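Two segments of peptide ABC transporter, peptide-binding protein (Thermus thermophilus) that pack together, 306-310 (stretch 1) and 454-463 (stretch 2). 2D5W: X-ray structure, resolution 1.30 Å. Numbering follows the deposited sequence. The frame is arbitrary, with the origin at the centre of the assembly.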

ATOM      1  N   ILE A 306      -1.211   5.749 -13.478  1.00  8.12           N
ATOM      2  CA  ILE A 306      -2.612   5.999 -13.759  1.00  8.55           C
ATOM      3  C   ILE A 306      -3.273   4.682 -14.142  1.00  8.92           C
ATOM      4  O   ILE A 306      -2.951   4.095 -15.177  1.00  9.29           O
ATOM      5  CB  ILE A 306      -2.808   7.007 -14.918  1.00  8.42           C
ATOM      6  CG1 ILE A 306      -2.048   8.301 -14.612  1.00  9.20           C
ATOM      7  CG2 ILE A 306      -4.296   7.303 -15.098  1.00 10.59           C
ATOM      8  CD1 ILE A 306      -2.218   9.389 -15.665  1.00 10.09           C
ATOM      9  N   ASP A 307      -4.169   4.198 -13.292  1.00  8.42           N
ATOM     10  CA  ASP A 307      -4.885   2.980 -13.609  1.00  8.57           C
ATOM     11  C   ASP A 307      -5.970   3.326 -14.617  1.00  8.56           C
ATOM     12  O   ASP A 307      -6.438   4.468 -14.688  1.00  9.26           O
ATOM     13  CB  ASP A 307      -5.474   2.352 -12.348  1.00  8.86           C
ATOM     14  CG  ASP A 307      -4.468   1.482 -11.630  1.00  8.84           C
ATOM     15  OD1 ASP A 307      -4.140   1.782 -10.463  1.00 10.16           O
ATOM     16  OD2 ASP A 307      -3.993   0.500 -12.245  1.00  9.83           O
ATOM     17  N   ILE A 308      -6.348   2.323 -15.403  1.00  8.18           N
ATOM     18  CA  ILE A 308      -7.335   2.471 -16.462  1.00  9.55           C
ATOM     19  C   ILE A 308      -8.396   1.388 -16.334  1.00  9.03           C
ATOM     20  O   ILE A 308      -8.066   0.204 -16.273  1.00  9.39           O
ATOM     21  CB  ILE A 308      -6.662   2.301 -17.844  1.00 10.20           C
ATOM     22  CG1 ILE A 308      -5.505   3.295 -18.000  1.00 11.88           C
ATOM     23  CG2 ILE A 308      -7.693   2.449 -18.954  1.00 10.79           C
ATOM     24  CD1 ILE A 308      -5.923   4.740 -18.084  1.00 12.54           C
ATOM     25  N   ASN A 309      -9.661   1.787 -16.287  1.00  9.05           N
ATOM     26  CA  ASN A 309     -10.738   0.811 -16.194  1.00  8.75           C
ATOM     27  C   ASN A 309     -10.842   0.107 -17.549  1.00  9.18           C
ATOM     28  O   ASN A 309     -11.101   0.753 -18.564  1.00 10.27           O
ATOM     29  CB  ASN A 309     -12.062   1.506 -15.879  1.00 10.03           C
ATOM     30  CG  ASN A 309     -13.183   0.522 -15.624  1.00  9.95           C
ATOM     31  OD1 ASN A 309     -13.175  -0.585 -16.155  1.00 10.92           O
ATOM     32  ND2 ASN A 309     -14.161   0.923 -14.821  1.00 10.58           N
ATOM     33  N   LYS A 310     -10.630  -1.206 -17.565  1.00  9.31           N
ATOM     34  CA  LYS A 310     -10.700  -1.974 -18.803  1.00  9.99           C
ATOM     35  C   LYS A 310     -11.833  -2.995 -18.780  1.00 10.37           C
ATOM     36  O   LYS A 310     -11.862  -3.920 -19.599  1.00 12.16           O
ATOM     37  CB  LYS A 310      -9.361  -2.678 -19.050  1.00  9.99           C
ATOM     38  CG  LYS A 310      -8.189  -1.715 -19.208  1.00  9.98           C
ATOM     39  CD  LYS A 310      -6.850  -2.444 -19.260  1.00 10.44           C
ATOM     40  CE  LYS A 310      -6.516  -3.127 -17.936  1.00  9.75           C
ATOM     41  NZ  LYS A 310      -6.353  -2.154 -16.815  1.00 10.09           N
ATOM     42  N   ARG A 454     -13.967  -1.382  -6.994  1.00  9.61           N
ATOM     43  CA  ARG A 454     -15.266  -1.553  -7.640  1.00  9.41           C
ATOM     44  C   ARG A 454     -15.346  -1.015  -9.073  1.00  9.35           C
ATOM     45  O   ARG A 454     -16.415  -0.602  -9.530  1.00 10.24           O
ATOM     46  CB  ARG A 454     -16.364  -0.922  -6.777  1.00 10.06           C
ATOM     47  CG  ARG A 454     -16.525  -1.578  -5.402  1.00 10.17           C
ATOM     48  CD  ARG A 454     -17.063  -3.005  -5.493  1.00 10.76           C
ATOM     49  NE  ARG A 454     -17.322  -3.577  -4.170  1.00 12.11           N
ATOM     50  CZ  ARG A 454     -16.391  -4.070  -3.358  1.00 10.90           C
ATOM     51  NH1 ARG A 454     -16.734  -4.556  -2.174  1.00 12.61           N
ATOM     52  NH2 ARG A 454     -15.119  -4.103  -3.733  1.00 11.62           N
ATOM     53  N   ALA A 455     -14.224  -1.024  -9.786  1.00  9.35           N
ATOM     54  CA  ALA A 455     -14.227  -0.570 -11.173  1.00 10.33           C
ATOM     55  C   ALA A 455     -15.110  -1.503 -12.009  1.00 10.36           C
ATOM     56  O   ALA A 455     -15.699  -1.083 -13.008  1.00 11.09           O
ATOM     57  CB  ALA A 455     -12.805  -0.553 -11.729  1.00 10.15           C
ATOM     58  N   SER A 456     -15.204  -2.769 -11.600  1.00 10.99           N
ATOM     59  CA  SER A 456     -16.022  -3.738 -12.328  1.00 12.26           C
ATOM     60  C   SER A 456     -17.501  -3.378 -12.232  1.00 12.98           C
ATOM     61  O   SER A 456     -18.320  -3.874 -13.010  1.00 14.13           O
ATOM     62  CB  SER A 456     -15.790  -5.154 -11.790  1.00 13.11           C
ATOM     63  OG  SER A 456     -16.269  -5.289 -10.465  1.00 14.09           O
ATOM     64  N   GLU A 457     -17.834  -2.523 -11.269  1.00 12.28           N
ATOM     65  CA  GLU A 457     -19.205  -2.055 -11.071  1.00 13.51           C
ATOM     66  C   GLU A 457     -19.307  -0.632 -11.618  1.00 13.20           C
ATOM     67  O   GLU A 457     -20.290   0.070 -11.387  1.00 14.31           O
ATOM     68  CB  GLU A 457     -19.569  -2.070  -9.583  1.00 14.80           C
ATOM     69  CG  GLU A 457     -19.661  -3.461  -8.972  1.00 18.99           C
ATOM     70  CD  GLU A 457     -20.813  -4.271  -9.535  1.00 21.80           C
ATOM     71  OE1 GLU A 457     -21.962  -3.785  -9.483  1.00 24.40           O
ATOM     72  OE2 GLU A 457     -20.571  -5.397 -10.021  1.00 23.67           O
ATOM     73  N   CYS A 458     -18.261  -0.223 -12.332  1.00 12.22           N
ATOM     74  CA  CYS A 458     -18.159   1.088 -12.963  1.00 13.39           C
ATOM     75  C   CYS A 458     -18.178   2.279 -11.993  1.00 12.48           C
ATOM     76  O   CYS A 458     -18.658   3.360 -12.336  1.00 14.05           O
ATOM     77  CB  CYS A 458     -19.259   1.240 -14.031  1.00 14.73           C
ATOM     78  SG  CYS A 458     -19.632  -0.294 -14.956  1.00 17.09           S
ATOM     79  N   LYS A 459     -17.633   2.087 -10.791  1.00 12.75           N
ATOM     80  CA  LYS A 459     -17.575   3.160  -9.796  1.00 12.66           C
ATOM     81  C   LYS A 459     -16.677   4.290 -10.298  1.00 12.08           C
ATOM     82  O   LYS A 459     -16.972   5.463 -10.077  1.00 13.92           O
ATOM     83  CB  LYS A 459     -17.083   2.621  -8.452  1.00 14.51           C
ATOM     84  CG  LYS A 459     -18.163   1.912  -7.645  1.00 19.78           C
ATOM     85  CD  LYS A 459     -19.263   2.878  -7.206  1.00 23.86           C
ATOM     86  CE  LYS A 459     -18.721   3.972  -6.294  1.00 26.01           C
ATOM     87  NZ  LYS A 459     -19.791   4.892  -5.807  1.00 27.02           N
ATOM     88  N   TRP A 460     -15.556   3.931 -10.919  1.00 11.67           N
ATOM     89  CA  TRP A 460     -14.682   4.914 -11.552  1.00 11.00           C
ATOM     90  C   TRP A 460     -14.590   4.337 -12.963  1.00 10.81           C
ATOM     91  O   TRP A 460     -14.472   3.122 -13.134  1.00 11.74           O
ATOM     92  CB  TRP A 460     -13.317   5.075 -10.857  1.00 10.71           C
ATOM     93  CG  TRP A 460     -12.540   3.848 -10.537  1.00 10.25           C
ATOM     94  CD1 TRP A 460     -12.670   3.053  -9.433  1.00 11.49           C
ATOM     95  CD2 TRP A 460     -11.444   3.320 -11.286  1.00  9.53           C
ATOM     96  NE1 TRP A 460     -11.717   2.065  -9.449  1.00 11.61           N
ATOM     97  CE2 TRP A 460     -10.950   2.205 -10.577  1.00 10.85           C
ATOM     98  CE3 TRP A 460     -10.828   3.681 -12.493  1.00 10.07           C
ATOM     99  CZ2 TRP A 460      -9.867   1.447 -11.035  1.00 12.11           C
ATOM    100  CZ3 TRP A 460      -9.754   2.928 -12.947  1.00 11.71           C
ATOM    101  CH2 TRP A 460      -9.285   1.824 -12.220  1.00 11.53           C
ATOM    102  N   THR A 461     -14.667   5.206 -13.965  1.00 11.04           N
ATOM    103  CA  THR A 461     -14.744   4.768 -15.355  1.00 11.66           C
ATOM    104  C   THR A 461     -13.657   5.162 -16.338  1.00 11.57           C
ATOM    105  O   THR A 461     -13.820   4.959 -17.545  1.00 13.93           O
ATOM    106  CB  THR A 461     -16.062   5.260 -15.957  1.00 12.71           C
ATOM    107  OG1 THR A 461     -16.085   6.693 -15.907  1.00 16.55           O
ATOM    108  CG2 THR A 461     -17.249   4.714 -15.168  1.00 15.75           C
ATOM    109  N   GLY A 462     -12.565   5.728 -15.855  1.00 10.44           N
ATOM    110  CA  GLY A 462     -11.520   6.124 -16.775  1.00 10.24           C
ATOM    111  C   GLY A 462     -10.136   5.984 -16.194  1.00  9.38           C
ATOM    112  O   GLY A 462      -9.623   4.875 -16.047  1.00 10.36           O
ATOM    113  N   MET A 463      -9.544   7.127 -15.866  1.00  9.43           N
ATOM    114  CA  MET A 463      -8.205   7.213 -15.298  1.00  9.20           C
ATOM    115  C   MET A 463      -8.271   7.447 -13.791  1.00  8.57           C
ATOM    116  O   MET A 463      -9.123   8.190 -13.308  1.00  9.31           O
ATOM    117  CB  MET A 463      -7.451   8.370 -15.955  1.00  9.45           C
ATOM    118  CG  MET A 463      -7.233   8.207 -17.454  1.00 10.16           C
ATOM    119  SD  MET A 463      -6.850   9.768 -18.313  1.00 18.69           S
ATOM    120  CE  MET A 463      -5.207  10.118 -17.703  1.00 17.91           C
TER

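A buried polar side chain can tie a loop to a strand when its rotamer carries it within hydrogen-bonding reach of backbone carbonyls, and the meeting of residues 306-310 with 454-463 is a compact example. The backbones approach as an antiparallel pair: Ile308 faces Met463 in a non-hydrogen-bonded bridge, their CA atoms 5.0 Å apart. Such a pair is flanked by hydrogen bonds rather than joined by them, and here Asn309 N donates to Gly462 O at 3.1 Å. Within the bridge itself the close contacts are CA-H...O: Ile308 CA lies 3.3 Å from Gly462 O, and Met463 CA 3.3 Å from Asp307 O.

Asn309 does most to join the two segments. Its CB points toward the loop, and the t rotamer (chi1 -174°) extends the amide into it. With chi2 at -29°, Asn309 ND2 reaches two carbonyls, donating to Trp460 O at 2.8 Å and to Ala455 O at 3.1 Å. Because an amide nitrogen carries two hydrogens, one group can serve both. Ala455 O also accepts from Cys458 N at 2.8 Å, so the asparagine grips a carbonyl already engaged in the local turn.

Trp460 starts sideways, but chi1 of 49° (p) and chi2 of -85° bring its indole back beside the strand. There Trp460 CH2 lies 3.8 Å from Asp307 CB and Trp460 CZ3 4.0 Å from Asn309 CB, so the ring packs obliquely against carbon atoms of the neighbouring segment.

Apolar packing completes the join. Ile308 and Met463 share one face of the sheet; with both chi angles m, Ile308 sets CD1 3.8 Å from Met463 CG. Ile306 CG2 approaches Met463 CB to 3.4 Å. Lys310, whose CB points away, instead folds back through three m torsions so that NZ donates to Ile308 O at 3.0 Å.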